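Local coordinates for putative tetrapyrrole (Corrin/porphyrin) methylase (PDB 3FFY), which probably catalyses 2'-O-methylation of a cytidine ribose in 16S rRNA, using S-adenosyl-L-methionine, and is represented here by its C-terminal part, at residues R54-K57 and T58-F62; R87-L90 and S91-I94. One frame throughout, in Å; residues are numbered along the deposited sequence. Where two conformers were deposited one is given.

Interaction 1. Residues R54-K57 and T58-F62; sequences RLLK and TLTQF
The first turns of helix 55-66 carry this contact, in which Leu55 lies against Leu59 and Leu56 O takes two donors from Thr60, each pair one turn apart. Four consecutive i to i+4 backbone bonds run through it, the first from Thr58 N to Arg54 O, the last from Gln61 N to Lys57 O. The second donor on Leu56 O is the hydroxyl of Thr60: OG1 is 2.8 Å from Leu56 O and approaches from above the carbonyl plane, 42° out of it. With chi1 at -57°, Thr60 OG1 stands beside its own backbone N, and both donors reach back to the same oxygen. On the inner side, Leu55 CD1 meets Leu59 CG at 3.8 Å, the two branched ends crossing at a slant. Lys57 and Gln61 pair differently: the extended lysine chain passes the amide, with Lys57 CE 3.5 Å from Gln61 OE1. That oxygen is hydrogen-bonded to Arg32 NE, while Thr58 OG1 bonds to Glu50 and Arg32. One turn on, Thr58 CG2 sits 3.5 Å above the plane of the Phe62 ring, toward its rim. The chemistry thus divides by side: Leu55 and Leu59 face Phe97 of helix 90-99, whereas Thr60 returns its hydroxyl to the backbone and Thr58 and Gln61 tie the helix to Arg32, at the start of helix 32-38.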
loop_
_atom_site.group_PDB
_atom_site.type_symbol
_atom_site.label_atom_id
_atom_site.label_comp_id
_atom_site.label_asym_id
_atom_site.label_seq_id
_atom_site.Cartn_x
_atom_site.Cartn_y
_atom_site.Cartn_z
ATOM N N ARG A 54 18.039 0.039 -12.397
ATOM C CA ARG A 54 17.963 -1.347 -12.873
ATOM C C ARG A 54 16.542 -1.859 -12.898
ATOM O O ARG A 54 16.282 -2.921 -13.444
ATOM C CB ARG A 54 18.786 -2.291 -11.986
ATOM C CG ARG A 54 20.199 -2.578 -12.486
ATOM C CD ARG A 54 21.248 -1.760 -11.789
ATOM N NE ARG A 54 21.823 -2.474 -10.639
ATOM C CZ ARG A 54 22.960 -2.135 -10.020
ATOM N NH1 ARG A 54 23.677 -1.082 -10.422
ATOM N NH2 ARG A 54 23.383 -2.864 -8.990
ATOM N N LEU A 55 15.599 -1.116 -12.319
ATOM C CA LEU A 55 14.237 -1.654 -12.182
ATOM C C LEU A 55 13.579 -2.078 -13.489
ATOM O O LEU A 55 12.999 -3.161 -13.564
ATOM C CB LEU A 55 13.314 -0.665 -11.449
ATOM C CG LEU A 55 11.862 -1.141 -11.188
ATOM C CD1 LEU A 55 11.821 -2.453 -10.331
ATOM C CD2 LEU A 55 11.063 -0.006 -10.583
ATOM N N LEU A 56 13.670 -1.243 -14.528
ATOM C CA LEU A 56 12.933 -1.507 -15.754
ATOM C C LEU A 56 13.435 -2.795 -16.382
ATOM O O LEU A 56 12.634 -3.621 -16.783
ATOM C CB LEU A 56 13.087 -0.371 -16.770
ATOM C CG LEU A 56 11.913 0.096 -17.663
ATOM C CD1 LEU A 56 12.454 0.479 -19.053
ATOM C CD2 LEU A 56 10.713 -0.810 -17.721
ATOM N N LYS A 57 14.749 -2.966 -16.466
ATOM C CA LYS A 57 15.341 -4.235 -16.966
ATOM C C LYS A 57 14.814 -5.441 -16.189
ATOM O O LYS A 57 14.337 -6.407 -16.791
ATOM C CB LYS A 57 16.881 -4.214 -16.861
ATOM C CG LYS A 57 17.602 -5.480 -17.422
ATOM C CD LYS A 57 19.136 -5.460 -17.192
ATOM C CE LYS A 57 19.744 -6.902 -17.272
ATOM N NZ LYS A 57 21.231 -6.907 -17.347
ATOM N N THR A 58 14.899 -5.364 -14.859
ATOM C CA THR A 58 14.417 -6.460 -14.011
ATOM C C THR A 58 12.928 -6.782 -14.300
ATOM O O THR A 58 12.553 -7.955 -14.449
ATOM C CB THR A 58 14.661 -6.168 -12.514
ATOM O OG1 THR A 58 16.066 -6.260 -12.267
ATOM C CG2 THR A 58 13.930 -7.180 -11.644
ATOM N N LEU A 59 12.090 -5.738 -14.372
ATOM C CA LEU A 59 10.656 -5.914 -14.642
ATOM C C LEU A 59 10.419 -6.495 -16.015
ATOM O O LEU A 59 9.562 -7.355 -16.178
ATOM C CB LEU A 59 9.894 -4.602 -14.521
ATOM C CG LEU A 59 9.807 -4.016 -13.118
ATOM C CD1 LEU A 59 9.093 -2.702 -13.250
ATOM C CD2 LEU A 59 9.112 -4.903 -12.129
ATOM N N THR A 60 11.220 -6.060 -16.993
ATOM C CA THR A 60 11.118 -6.588 -18.343
ATOM C C THR A 60 11.457 -8.073 -18.352
ATOM O O THR A 60 10.728 -8.898 -18.894
ATOM C CB THR A 60 12.002 -5.815 -19.316
ATOM O OG1 THR A 60 11.616 -4.429 -19.251
ATOM C CG2 THR A 60 11.787 -6.342 -20.684
ATOM N N GLN A 61 12.553 -8.426 -17.706
ATOM C CA GLN A 61 12.936 -9.835 -17.677
ATOM C C GLN A 61 11.949 -10.674 -16.861
ATOM O O GLN A 61 11.698 -11.827 -17.191
ATOM C CB GLN A 61 14.357 -9.972 -17.144
ATOM C CG GLN A 61 15.349 -9.247 -18.039
ATOM C CD GLN A 61 16.794 -9.494 -17.636
ATOM O OE1 GLN A 61 17.218 -9.143 -16.534
ATOM N NE2 GLN A 61 17.557 -10.104 -18.532
ATOM N N PHE A 62 11.430 -10.115 -15.775
ATOM C CA PHE A 62 10.347 -10.756 -15.038
ATOM C C PHE A 62 9.175 -11.076 -16.002
ATOM O O PHE A 62 8.598 -12.197 -15.973
ATOM C CB PHE A 62 9.867 -9.855 -13.871
ATOM C CG PHE A 62 10.721 -9.920 -12.606
ATOM C CD1 PHE A 62 11.950 -10.576 -12.569
ATOM C CD2 PHE A 62 10.286 -9.281 -11.436
ATOM C CE1 PHE A 62 12.679 -10.623 -11.414
ATOM C CE2 PHE A 62 11.006 -9.344 -10.302
ATOM C CZ PHE A 62 12.203 -9.989 -10.269
#

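Interaction 2. Residues R87-L90 and S91-I94; sequences RGTL and SELI
From the end of strand 82-87 the backbone turns a corner at Gly88 and winds into helix 90-99, whose opening turn is marked by Leu93 N bonding to Thr89 O at 3.0 Å and Ile94 N to Leu90 O at 2.8 Å. Thr89 is the N-cap, and with Glu92 it forms a capping box, in which each residue's side chain accepts from the other's backbone N. Glu92 N donates to Thr89 OG1 at 3.0 Å in a nearly straight bond, N-H...O 172°. Thr89 N in turn donates to Glu92 OE1 at 2.8 Å, meeting the carboxylate on its anti side and 25° out of its plane. The threonine torsion, chi1 68°, sets OG1 between its own N and carbonyl carbon, from where it faces the amide of Glu92. The glutamate chain runs back past this hydroxyl, CG lying 3.3 Å from Thr89 OG1, and brings OE1 in front of the Thr89 N-H. Two N-H groups at the start of the helix thereby gain side-chain acceptors, and the negative carboxylate near this end would probably be favoured by the helix dipole. Beside the box, Leu93 CD1 packs on the corner, 3.4 Å from Gly88 N, and Ile94 CG1 lies 3.2 Å from Leu90 O. Around this turn, Leu93 rests on Val72 and Val74 of strand 71-77, Leu90 reaches Leu59 of helix 55-66, and Ile94 touches Ala63. Backbone bonds between Gly88 and Val72 and between Leu90 and Arg70 hold the corner beside strand 71-77, while Arg87 forms backbone hydrogen bonds with the second subunit and packs on its Val11.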
loop_
_atom_site.group_PDB
_atom_site.type_symbol
_atom_site.label_atom_id
_atom_site.label_comp_id
_atom_site.label_asym_id
_atom_site.label_seq_id
_atom_site.Cartn_x
_atom_site.Cartn_y
_atom_site.Cartn_z
ATOM N N ARG A 87 1.226 -0.889 -8.323
ATOM C CA ARG A 87 0.813 -2.303 -8.441
ATOM C C ARG A 87 -0.068 -2.540 -9.641
ATOM O O ARG A 87 -0.889 -1.696 -9.989
ATOM C CB ARG A 87 0.170 -2.874 -7.131
ATOM C CG ARG A 87 -0.544 -1.890 -6.213
ATOM C CD ARG A 87 -1.223 -2.596 -5.014
ATOM N NE ARG A 87 -2.394 -3.369 -5.443
ATOM C CZ ARG A 87 -3.649 -2.909 -5.528
ATOM N NH1 ARG A 87 -3.966 -1.654 -5.191
ATOM N NH2 ARG A 87 -4.611 -3.720 -5.954
ATOM N N GLY A 88 0.123 -3.695 -10.264
ATOM C CA GLY A 88 -0.632 -4.123 -11.406
ATOM C C GLY A 88 0.039 -5.336 -12.017
ATOM O O GLY A 88 0.738 -6.080 -11.341
ATOM N N THR A 89 -0.192 -5.537 -13.294
ATOM C CA THR A 89 0.514 -6.576 -14.022
ATOM C C THR A 89 1.947 -6.080 -14.298
ATOM O O THR A 89 2.253 -4.853 -14.219
ATOM C CB THR A 89 -0.175 -6.894 -15.296
ATOM O OG1 THR A 89 -0.059 -5.768 -16.179
ATOM C CG2 THR A 89 -1.709 -7.251 -15.083
ATOM N N LEU A 90 2.842 -7.024 -14.591
ATOM C CA LEU A 90 4.187 -6.655 -15.010
ATOM C C LEU A 90 4.128 -5.683 -16.233
ATOM O O LEU A 90 4.883 -4.716 -16.318
ATOM C CB LEU A 90 5.026 -7.911 -15.344
ATOM C CG LEU A 90 5.638 -8.667 -14.158
ATOM C CD1 LEU A 90 6.289 -10.031 -14.654
ATOM C CD2 LEU A 90 6.631 -7.795 -13.417
ATOM N N SER A 91 3.236 -5.971 -17.148
ATOM C CA SER A 91 3.010 -5.137 -18.322
ATOM C C SER A 91 2.663 -3.666 -17.957
ATOM O O SER A 91 3.258 -2.725 -18.465
ATOM C CB SER A 91 1.883 -5.751 -19.164
ATOM O OG SER A 91 1.743 -5.045 -20.370
ATOM N N GLU A 92 1.702 -3.497 -17.070
ATOM C CA GLU A 92 1.359 -2.178 -16.538
ATOM C C GLU A 92 2.546 -1.491 -15.849
ATOM O O GLU A 92 2.778 -0.290 -16.076
ATOM C CB GLU A 92 0.207 -2.292 -15.559
ATOM C CG GLU A 92 -1.101 -2.598 -16.221
ATOM C CD GLU A 92 -2.215 -2.953 -15.223
ATOM O OE1 GLU A 92 -1.972 -3.540 -14.160
ATOM O OE2 GLU A 92 -3.373 -2.669 -15.521
ATOM N N LEU A 93 3.317 -2.224 -15.058
ATOM C CA LEU A 93 4.460 -1.591 -14.409
ATOM C C LEU A 93 5.582 -1.245 -15.411
ATOM O O LEU A 93 6.283 -0.306 -15.210
ATOM C CB LEU A 93 4.996 -2.421 -13.259
ATOM C CG LEU A 93 4.418 -2.069 -11.835
ATOM C CD1 LEU A 93 2.883 -2.397 -11.757
ATOM C CD2 LEU A 93 5.176 -2.763 -10.832
ATOM N N ILE A 94 5.769 -2.017 -16.474
ATOM C CA ILE A 94 6.808 -1.730 -17.474
ATOM C C ILE A 94 6.450 -0.434 -18.189
ATOM O O ILE A 94 7.280 0.459 -18.395
ATOM C CB ILE A 94 6.930 -2.929 -18.480
ATOM C CG1 ILE A 94 7.628 -4.140 -17.779
ATOM C CG2 ILE A 94 7.719 -2.475 -19.700
ATOM C CD1 ILE A 94 7.402 -5.506 -18.365
#

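Overall arrangement
Interaction 1 comes first along the chain, at the start of helix 55-66; strands 71-77 and 82-87 follow before interaction 2 opens helix 90-99. Their centres are 11 Å apart, and the two helices touch directly: Leu90 CD1 lies 3.4 Å from Phe62 C, and Ile94 CD1 lies 3.6 Å from Leu59 O. Both pack against the mixed five-stranded sheet, interaction 1 reaching strand 106-110 and interaction 2 strand 71-77. The capped start leads from edge strand 82-87 into helix 90-99, which with helix 55-66 packs on these inner strands, within the C-terminal part of this methylase, and Arg87, at the end of strand 82-87, also meets the second subunit.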